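Local coordinates for protein bifunctional cytochrome P450/NADPH--P450 reductase (Deinococcus aerius, PDB 7F3H) that probably hydroxylates organic substrates at a heme iron, its P450 domain being fed with electrons from NADPH by a fused reductase domain, at residues P98-G101 against K102-I106; V144-D147 against M148-T152. One frame throughout, in Å; residues are numbered along the deposited sequence.

Interaction 1: P98-G101 against K102-I106. With HEM (protoporphyrin IX containing Fe), chain E.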
ATOM      1  N   PRO A  98      21.209  11.824  -5.177  1.00 36.09           N
ATOM      2  CA  PRO A  98      20.745  13.194  -4.887  1.00 29.90           C
ATOM      3  C   PRO A  98      19.261  13.415  -5.128  1.00 40.39           C
ATOM      4  O   PRO A  98      18.607  14.177  -4.385  1.00 36.94           O
ATOM      5  CB  PRO A  98      21.579  14.045  -5.861  1.00 30.65           C
ATOM      6  CG  PRO A  98      22.793  13.257  -6.141  1.00 36.84           C
ATOM      7  CD  PRO A  98      22.393  11.801  -6.054  1.00 38.32           C
ATOM      8  N   ASN A  99      18.700  12.774  -6.165  1.00 37.68           N
ATOM      9  CA  ASN A  99      17.292  12.993  -6.480  1.00 38.38           C
ATOM     10  C   ASN A  99      16.360  12.447  -5.394  1.00 36.57           C
ATOM     11  O   ASN A  99      15.227  12.933  -5.279  1.00 30.90           O
ATOM     12  CB  ASN A  99      16.947  12.402  -7.852  1.00 34.59           C
ATOM     13  CG  ASN A  99      17.042  13.427  -8.986  1.00 37.81           C
ATOM     14  OD1 ASN A  99      16.890  14.636  -8.791  1.00 44.78           O
ATOM     15  ND2 ASN A  99      17.337  12.940 -10.169  1.00 33.52           N
ATOM     16  N   TRP A 100      16.801  11.472  -4.586  1.00 28.29           N
ATOM     17  CA  TRP A 100      15.952  11.052  -3.478  1.00 32.27           C
ATOM     18  C   TRP A 100      15.748  12.203  -2.503  1.00 35.82           C
ATOM     19  O   TRP A 100      14.612  12.618  -2.244  1.00 28.24           O
ATOM     20  CB  TRP A 100      16.504   9.829  -2.742  1.00 27.05           C
ATOM     21  CG  TRP A 100      15.531   9.490  -1.621  1.00 34.96           C
ATOM     22  CD1 TRP A 100      14.402   8.718  -1.724  1.00 32.77           C
ATOM     23  CD2 TRP A 100      15.550   9.978  -0.260  1.00 32.19           C
ATOM     24  NE1 TRP A 100      13.746   8.671  -0.520  1.00 30.07           N
ATOM     25  CE2 TRP A 100      14.426   9.429   0.397  1.00 32.12           C
ATOM     26  CE3 TRP A 100      16.412  10.808   0.461  1.00 31.51           C
ATOM     27  CZ2 TRP A 100      14.138   9.683   1.753  1.00 31.71           C
ATOM     28  CZ3 TRP A 100      16.128  11.057   1.814  1.00 36.27           C
ATOM     29  CH2 TRP A 100      15.000  10.493   2.442  1.00 33.19           C
ATOM     30  N   GLY A 101      16.855  12.724  -1.949  1.00 37.19           N
ATOM     31  CA  GLY A 101      16.773  13.858  -1.047  1.00 28.44           C
ATOM     32  C   GLY A 101      16.003  15.012  -1.646  1.00 32.70           C
ATOM     33  O   GLY A 101      15.138  15.602  -0.984  1.00 34.17           O
ATOM     34  N   LYS A 102      16.273  15.325  -2.921  1.00 34.61           N
ATOM     35  CA  LYS A 102      15.606  16.460  -3.560  1.00 39.44           C
ATOM     36  C   LYS A 102      14.092  16.254  -3.583  1.00 38.20           C
ATOM     37  O   LYS A 102      13.321  17.087  -3.072  1.00 33.41           O
ATOM     38  CB  LYS A 102      16.143  16.659  -4.980  1.00 41.40           C
ATOM     39  CG  LYS A 102      17.493  17.346  -5.072  1.00 41.20           C
ATOM     40  CD  LYS A 102      18.082  17.272  -6.494  1.00 47.79           C
ATOM     41  CE  LYS A 102      17.219  17.986  -7.543  1.00 54.44           C
ATOM     42  NZ  LYS A 102      17.901  18.205  -8.883  1.00 53.15           N
ATOM     43  N   ALA A 103      13.651  15.146  -4.194  1.00 42.79           N
ATOM     44  CA  ALA A 103      12.222  14.841  -4.262  1.00 38.84           C
ATOM     45  C   ALA A 103      11.605  14.786  -2.876  1.00 31.76           C
ATOM     46  O   ALA A 103      10.541  15.356  -2.650  1.00 34.09           O
ATOM     47  CB  ALA A 103      12.000  13.520  -4.997  1.00 34.03           C
ATOM     48  N   HIS A 104      12.271  14.126  -1.935  1.00 31.20           N
ATOM     49  CA  HIS A 104      11.744  14.000  -0.583  1.00 34.88           C
ATOM     50  C   HIS A 104      11.441  15.377  -0.001  1.00 34.39           C
ATOM     51  O   HIS A 104      10.309  15.662   0.424  1.00 30.17           O
ATOM     52  CB  HIS A 104      12.758  13.224   0.278  1.00 32.27           C
ATOM     53  CG  HIS A 104      12.372  13.105   1.722  1.00 35.91           C
ATOM     54  ND1 HIS A 104      11.248  12.421   2.141  1.00 34.25           N
ATOM     55  CD2 HIS A 104      12.950  13.603   2.843  1.00 32.37           C
ATOM     56  CE1 HIS A 104      11.160  12.492   3.458  1.00 35.15           C
ATOM     57  NE2 HIS A 104      12.177  13.207   3.907  1.00 33.89           N
ATOM     58  N   ARG A 105      12.447  16.262   0.008  1.00 34.95           N
ATOM     59  CA  ARG A 105      12.248  17.572   0.618  1.00 32.82           C
ATOM     60  C   ARG A 105      11.239  18.407  -0.162  1.00 32.86           C
ATOM     61  O   ARG A 105      10.492  19.178   0.437  1.00 34.21           O
ATOM     62  CB  ARG A 105      13.581  18.281   0.754  1.00 38.76           C
ATOM     63  CG  ARG A 105      14.518  17.583   1.747  1.00 35.94           C
ATOM     64  CD  ARG A 105      15.792  18.374   1.882  1.00 36.80           C
ATOM     65  NE  ARG A 105      16.580  18.438   0.643  1.00 38.97           N
ATOM     66  CZ  ARG A 105      17.541  17.571   0.328  1.00 39.53           C
ATOM     67  NH1 ARG A 105      17.821  16.564   1.154  1.00 29.38           N
ATOM     68  NH2 ARG A 105      18.230  17.714  -0.807  1.00 38.38           N
ATOM     69  N   ILE A 106      11.186  18.269  -1.488  1.00 38.49           N
ATOM     70  CA  ILE A 106      10.195  19.012  -2.264  1.00 31.73           C
ATOM     71  C   ILE A 106       8.779  18.507  -1.971  1.00 32.82           C
ATOM     72  O   ILE A 106       7.850  19.298  -1.757  1.00 29.27           O
ATOM     73  CB  ILE A 106      10.522  18.945  -3.768  1.00 33.92           C
ATOM     74  CG1 ILE A 106      11.784  19.771  -4.077  1.00 41.02           C
ATOM     75  CG2 ILE A 106       9.319  19.429  -4.597  1.00 33.61           C
ATOM     76  CD1 ILE A 106      12.130  19.855  -5.552  1.00 33.53           C
TER
HETATM   77  CHA HEM E 601       6.552   4.005   0.757  1.00 23.29           C
HETATM   78  CHB HEM E 601       3.587   6.705  -1.986  1.00 25.55           C
HETATM   79  CHC HEM E 601      -0.255   4.414  -0.050  1.00 27.38           C
HETATM   80  CHD HEM E 601       2.725   1.529   2.462  1.00 21.49           C
HETATM   81  C1A HEM E 601       6.083   4.931  -0.140  1.00 25.76           C
HETATM   82  C2A HEM E 601       6.906   5.778  -0.978  1.00 29.25           C
HETATM   83  C3A HEM E 601       6.103   6.559  -1.719  1.00 25.52           C
HETATM   84  C4A HEM E 601       4.732   6.170  -1.429  1.00 24.07           C
HETATM   85  CMA HEM E 601       6.555   7.628  -2.747  1.00 19.69           C
HETATM   86  CAA HEM E 601       8.440   5.824  -0.904  1.00 26.97           C
HETATM   87  CBA HEM E 601       8.815   6.939   0.080  1.00 26.10           C
HETATM   88  CGA HEM E 601      10.327   7.141   0.180  1.00 31.28           C
HETATM   89  O1A HEM E 601      10.736   8.333   0.130  1.00 29.44           O
HETATM   90  O2A HEM E 601      11.155   6.180   0.198  1.00 26.62           O
HETATM   91  C1B HEM E 601       2.285   6.362  -1.683  1.00 24.15           C
HETATM   92  C2B HEM E 601       1.078   6.975  -2.222  1.00 23.56           C
HETATM   93  C3B HEM E 601       0.028   6.367  -1.641  1.00 23.47           C
HETATM   94  C4B HEM E 601       0.535   5.312  -0.783  1.00 28.11           C
HETATM   95  CMB HEM E 601       1.074   8.165  -3.203  1.00 18.29           C
HETATM   96  CAB HEM E 601      -1.491   6.536  -1.866  1.00 25.68           C
HETATM   97  CBB HEM E 601      -2.042   7.300  -2.813  1.00 35.04           C
HETATM   98  C1C HEM E 601       0.206   3.417   0.795  1.00 26.63           C
HETATM   99  C2C HEM E 601      -0.603   2.515   1.625  1.00 28.38           C
HETATM  100  C3C HEM E 601       0.274   1.733   2.281  1.00 24.07           C
HETATM  101  C4C HEM E 601       1.608   2.124   1.940  1.00 21.28           C
HETATM  102  CMC HEM E 601      -2.159   2.472   1.669  1.00 25.84           C
HETATM  103  CAC HEM E 601       0.077   0.614   3.292  1.00 27.07           C
HETATM  104  CBC HEM E 601      -1.126   0.245   3.710  1.00 35.57           C
HETATM  105  C1D HEM E 601       4.020   1.940   2.218  1.00 23.81           C
HETATM  106  C2D HEM E 601       5.230   1.313   2.742  1.00 24.60           C
HETATM  107  C3D HEM E 601       6.261   2.010   2.267  1.00 22.22           C
HETATM  108  C4D HEM E 601       5.773   3.081   1.420  1.00 24.65           C
HETATM  109  CMD HEM E 601       5.322   0.085   3.685  1.00 17.46           C
HETATM  110  CAD HEM E 601       7.715   1.693   2.563  1.00 21.13           C
HETATM  111  CBD HEM E 601       8.084   0.700   1.494  1.00 21.33           C
HETATM  112  CGD HEM E 601       9.456   0.158   1.710  1.00 27.53           C
HETATM  113  O1D HEM E 601       9.979  -0.372   0.699  1.00 28.68           O
HETATM  114  O2D HEM E 601      10.012   0.249   2.853  1.00 30.36           O
HETATM  115  NA  HEM E 601       4.767   5.179  -0.468  1.00 23.77           N
HETATM  116  NB  HEM E 601       1.921   5.368  -0.806  1.00 23.11           N
HETATM  117  NC  HEM E 601       1.548   3.131   1.007  1.00 21.14           N
HETATM  118  ND  HEM E 601       4.392   3.012   1.422  1.00 20.20           N
HETATM  119 FE   HEM E 601       3.185   4.220   0.409  1.00 28.73          FE
HETATM  120  O   HOH W   1      16.393  16.511 -11.039  1.00 34.96           O
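Trp100 and His104, one helical turn apart, form an offset stack: the six-membered ring and the imidazole have centroids 4.6 Å apart and planes only 10° from parallel. Both rings leave the helix with CG anti to the backbone N (chi1 -180° and 176°), which sends them the same way and lays His104 CB over the indole face as a CH-pi contact. Beneath them the backbone is closely knit, His104 N reaching Trp100 O at 2.8 Å. Helix 98-107 probably corresponds to the C helix of the P450 fold, whose tryptophan commonly meets a heme propionate; here Trp100 NE1 donates to HEM O1A at 3.1 Å, a moderately bent bond at the indole edge, which an indole can make while its face still stacks. Gly101, lacking a side chain, lets the Arg105 guanidinium fold back with one face over Gly101 O. NH2 of that group is salt-bridged to Asp245, and an alanine in place of Arg105 would probably leave this carboxylate without its mate and the Gly101 carbonyl less covered. The looser flank is partly exposed: a water 3.0 Å from Asn99 OD1 also accepts from Lys102 NZ, whose long chain reaches on to Glu250.

Interaction 2: V144-D147 against M148-T152; sequences VADD and MTRLT
Although the Asp146 side chain sets out away from Arg150, CG anti to the backbone N (chi1 169°) brings the carboxylate back to the guanidinium, whereas Asp147 sets its CG beside the backbone N (chi1 -83°) and offers OD1 to the same group. Arg150, extended from CG to NE, brings NH1 near both acids, one four and one three residues back. Asp146 OD2 is paired with NH1 as a salt bridge, but the two atoms are modelled too close together for its detail to be trusted. The bond from Arg150 NH1 to Asp147 OD1 is long, 3.3 Å, and bent, and the planes of the two groups stand 64° apart, so this is not a side-on bidentate pairing; since the position of NH1 is less sure, this geometry too is approximate. Asp147 has its stronger partners on helix 113-137: OD1 is salt-bridged to Lys133 and OD2 accepts from Trp134 NE1. Both oxygens of this buried carboxylate are thus engaged, and the nearby positive charges would be expected to favour its ionised form.

Another side of the helix is apolar. Val144 CG1 and Met148 CG lie side by side, 4.2 Å apart, and the flexible thioether of Met148, bent at chi2 and chi3, fits against Leu130 and Trp134. Met148 CG also rests 3.2 Å from Val144 O, the carbonyl that receives Met148 N. Further bonds of the same spacing follow, Thr149 N to Ala145 O at 3.0 Å and Leu151 N to Asp147 O at 2.9 Å. These i to i+4 bonds build the first turns of helix 144-161, probably the E helix of the P450 core, whose Asp147 pairs with helix 113-137 while Val144, Met148 and Leu151 pack against neighbouring segments.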
ATOM      1  N   VAL A 144     -15.009  -6.065  -5.883  1.00 26.79           N
ATOM      2  CA  VAL A 144     -14.544  -5.084  -4.908  1.00 24.90           C
ATOM      3  C   VAL A 144     -13.118  -4.642  -5.223  1.00 28.69           C
ATOM      4  O   VAL A 144     -12.842  -3.447  -5.383  1.00 29.47           O
ATOM      5  CB  VAL A 144     -14.678  -5.647  -3.487  1.00 25.79           C
ATOM      6  CG1 VAL A 144     -14.014  -4.716  -2.496  1.00 23.76           C
ATOM      7  CG2 VAL A 144     -16.173  -5.865  -3.133  1.00 23.82           C
ATOM      8  N   ALA A 145     -12.192  -5.602  -5.315  1.00 28.92           N
ATOM      9  CA  ALA A 145     -10.813  -5.283  -5.652  1.00 28.07           C
ATOM     10  C   ALA A 145     -10.749  -4.448  -6.923  1.00 32.71           C
ATOM     11  O   ALA A 145     -10.029  -3.438  -6.994  1.00 31.12           O
ATOM     12  CB  ALA A 145     -10.023  -6.580  -5.828  1.00 25.15           C
ATOM     13  N   ASP A 146     -11.540  -4.839  -7.926  1.00 34.00           N
ATOM     14  CA  ASP A 146     -11.499  -4.185  -9.229  1.00 32.02           C
ATOM     15  C   ASP A 146     -11.951  -2.723  -9.144  1.00 33.72           C
ATOM     16  O   ASP A 146     -11.237  -1.810  -9.593  1.00 32.37           O
ATOM     17  CB  ASP A 146     -12.360  -4.998 -10.197  1.00 41.17           C
ATOM     18  CG  ASP A 146     -12.602  -4.288 -11.501  1.00 46.15           C
ATOM     19  OD1 ASP A 146     -11.630  -4.131 -12.292  1.00 46.70           O
ATOM     20  OD2 ASP A 146     -13.779  -3.880 -11.717  1.00 44.80           O
ATOM     21  N   ASP A 147     -13.097  -2.474  -8.499  1.00 28.60           N
ATOM     22  CA  ASP A 147     -13.607  -1.118  -8.393  1.00 26.57           C
ATOM     23  C   ASP A 147     -12.775  -0.253  -7.447  1.00 32.84           C
ATOM     24  O   ASP A 147     -12.680   0.961  -7.656  1.00 30.12           O
ATOM     25  CB  ASP A 147     -15.055  -1.158  -7.957  1.00 26.89           C
ATOM     26  CG  ASP A 147     -15.987  -1.391  -9.107  1.00 28.69           C
ATOM     27  OD1 ASP A 147     -15.526  -1.352 -10.270  1.00 34.91           O
ATOM     28  OD2 ASP A 147     -17.178  -1.613  -8.849  1.00 29.59           O
ATOM     29  N   MET A 148     -12.140  -0.852  -6.422  1.00 33.63           N
ATOM     30  CA  MET A 148     -11.223  -0.087  -5.576  1.00 29.92           C
ATOM     31  C   MET A 148      -9.970   0.337  -6.355  1.00 31.18           C
ATOM     32  O   MET A 148      -9.482   1.462  -6.184  1.00 28.04           O
ATOM     33  CB  MET A 148     -10.836  -0.909  -4.335  1.00 25.75           C
ATOM     34  CG  MET A 148     -11.978  -1.185  -3.365  1.00 27.64           C
ATOM     35  SD  MET A 148     -12.944   0.289  -2.890  1.00 31.55           S
ATOM     36  CE  MET A 148     -14.538  -0.048  -3.586  1.00 29.07           C
ATOM     37  N   THR A 149      -9.430  -0.554  -7.200  1.00 31.29           N
ATOM     38  CA  THR A 149      -8.327  -0.179  -8.089  1.00 30.32           C
ATOM     39  C   THR A 149      -8.705   0.934  -9.040  1.00 29.75           C
ATOM     40  O   THR A 149      -7.908   1.851  -9.268  1.00 29.42           O
ATOM     41  CB  THR A 149      -7.824  -1.398  -8.857  1.00 31.71           C
ATOM     42  OG1 THR A 149      -7.149  -2.289  -7.958  1.00 30.99           O
ATOM     43  CG2 THR A 149      -7.034  -1.037 -10.119  1.00 36.38           C
ATOM     44  N   ARG A 150      -9.900   0.866  -9.622  1.00 25.00           N
ATOM     45  CA  ARG A 150     -10.386   2.017 -10.372  1.00 25.06           C
ATOM     46  C   ARG A 150     -10.370   3.283  -9.513  1.00 31.95           C
ATOM     47  O   ARG A 150      -9.803   4.316  -9.917  1.00 31.01           O
ATOM     48  CB  ARG A 150     -11.791   1.748 -10.889  1.00 29.11           C
ATOM     49  CG  ARG A 150     -11.870   0.651 -11.914  1.00 29.70           C
ATOM     50  CD  ARG A 150     -13.261   0.601 -12.504  1.00 28.41           C
ATOM     51  NE  ARG A 150     -13.213  -0.008 -13.822  1.00 33.25           N
ATOM     52  CZ  ARG A 150     -13.517  -1.280 -14.030  1.00 41.47           C
ATOM     53  NH1 ARG A 150     -13.893  -2.029 -13.005  1.00 41.98           N
ATOM     54  NH2 ARG A 150     -13.465  -1.802 -15.246  1.00 45.52           N
ATOM     55  N   LEU A 151     -10.975   3.213  -8.313  1.00 27.02           N
ATOM     56  CA  LEU A 151     -11.038   4.367  -7.424  1.00 25.83           C
ATOM     57  C   LEU A 151      -9.661   4.975  -7.227  1.00 27.57           C
ATOM     58  O   LEU A 151      -9.445   6.158  -7.506  1.00 28.88           O
ATOM     59  CB  LEU A 151     -11.649   3.986  -6.071  1.00 29.49           C
ATOM     60  CG  LEU A 151     -11.581   5.040  -4.945  1.00 26.54           C
ATOM     61  CD1 LEU A 151     -12.542   6.202  -5.201  1.00 27.41           C
ATOM     62  CD2 LEU A 151     -11.895   4.400  -3.587  1.00 26.08           C
ATOM     63  N   THR A 152      -8.706   4.160  -6.780  1.00 28.41           N
ATOM     64  CA  THR A 152      -7.406   4.683  -6.372  1.00 26.80           C
ATOM     65  C   THR A 152      -6.569   5.126  -7.574  1.00 29.65           C
ATOM     66  O   THR A 152      -5.923   6.173  -7.518  1.00 32.20           O
ATOM     67  CB  THR A 152      -6.673   3.645  -5.517  1.00 30.88           C
ATOM     68  OG1 THR A 152      -6.564   2.404  -6.234  1.00 29.26           O
ATOM     69  CG2 THR A 152      -7.432   3.411  -4.213  1.00 27.95           C
TER

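Overall arrangement
Interaction 1 and interaction 2 belong to separate helices of the one P450 domain, in series along the chain, with helix 113-137 between them. Their centres lie about 30 Å apart and their nearest atoms about 19 Å, so neither touches the other. Their relation to the heme differs. The 98-106 contact meets the cofactor directly at a propionate, which places it at the ligand pocket with Tyr79, Arg403 and Lys73, which also hydrogen-bond the heme. The 144-152 contact is structural packing away from the cofactor: the side chain of Leu151 is about 10 Å from the heme. Helix 254-285 connects the two regions, touching Asn99 and Ala103 in one and Met148, Leu151 and Thr152 in the other.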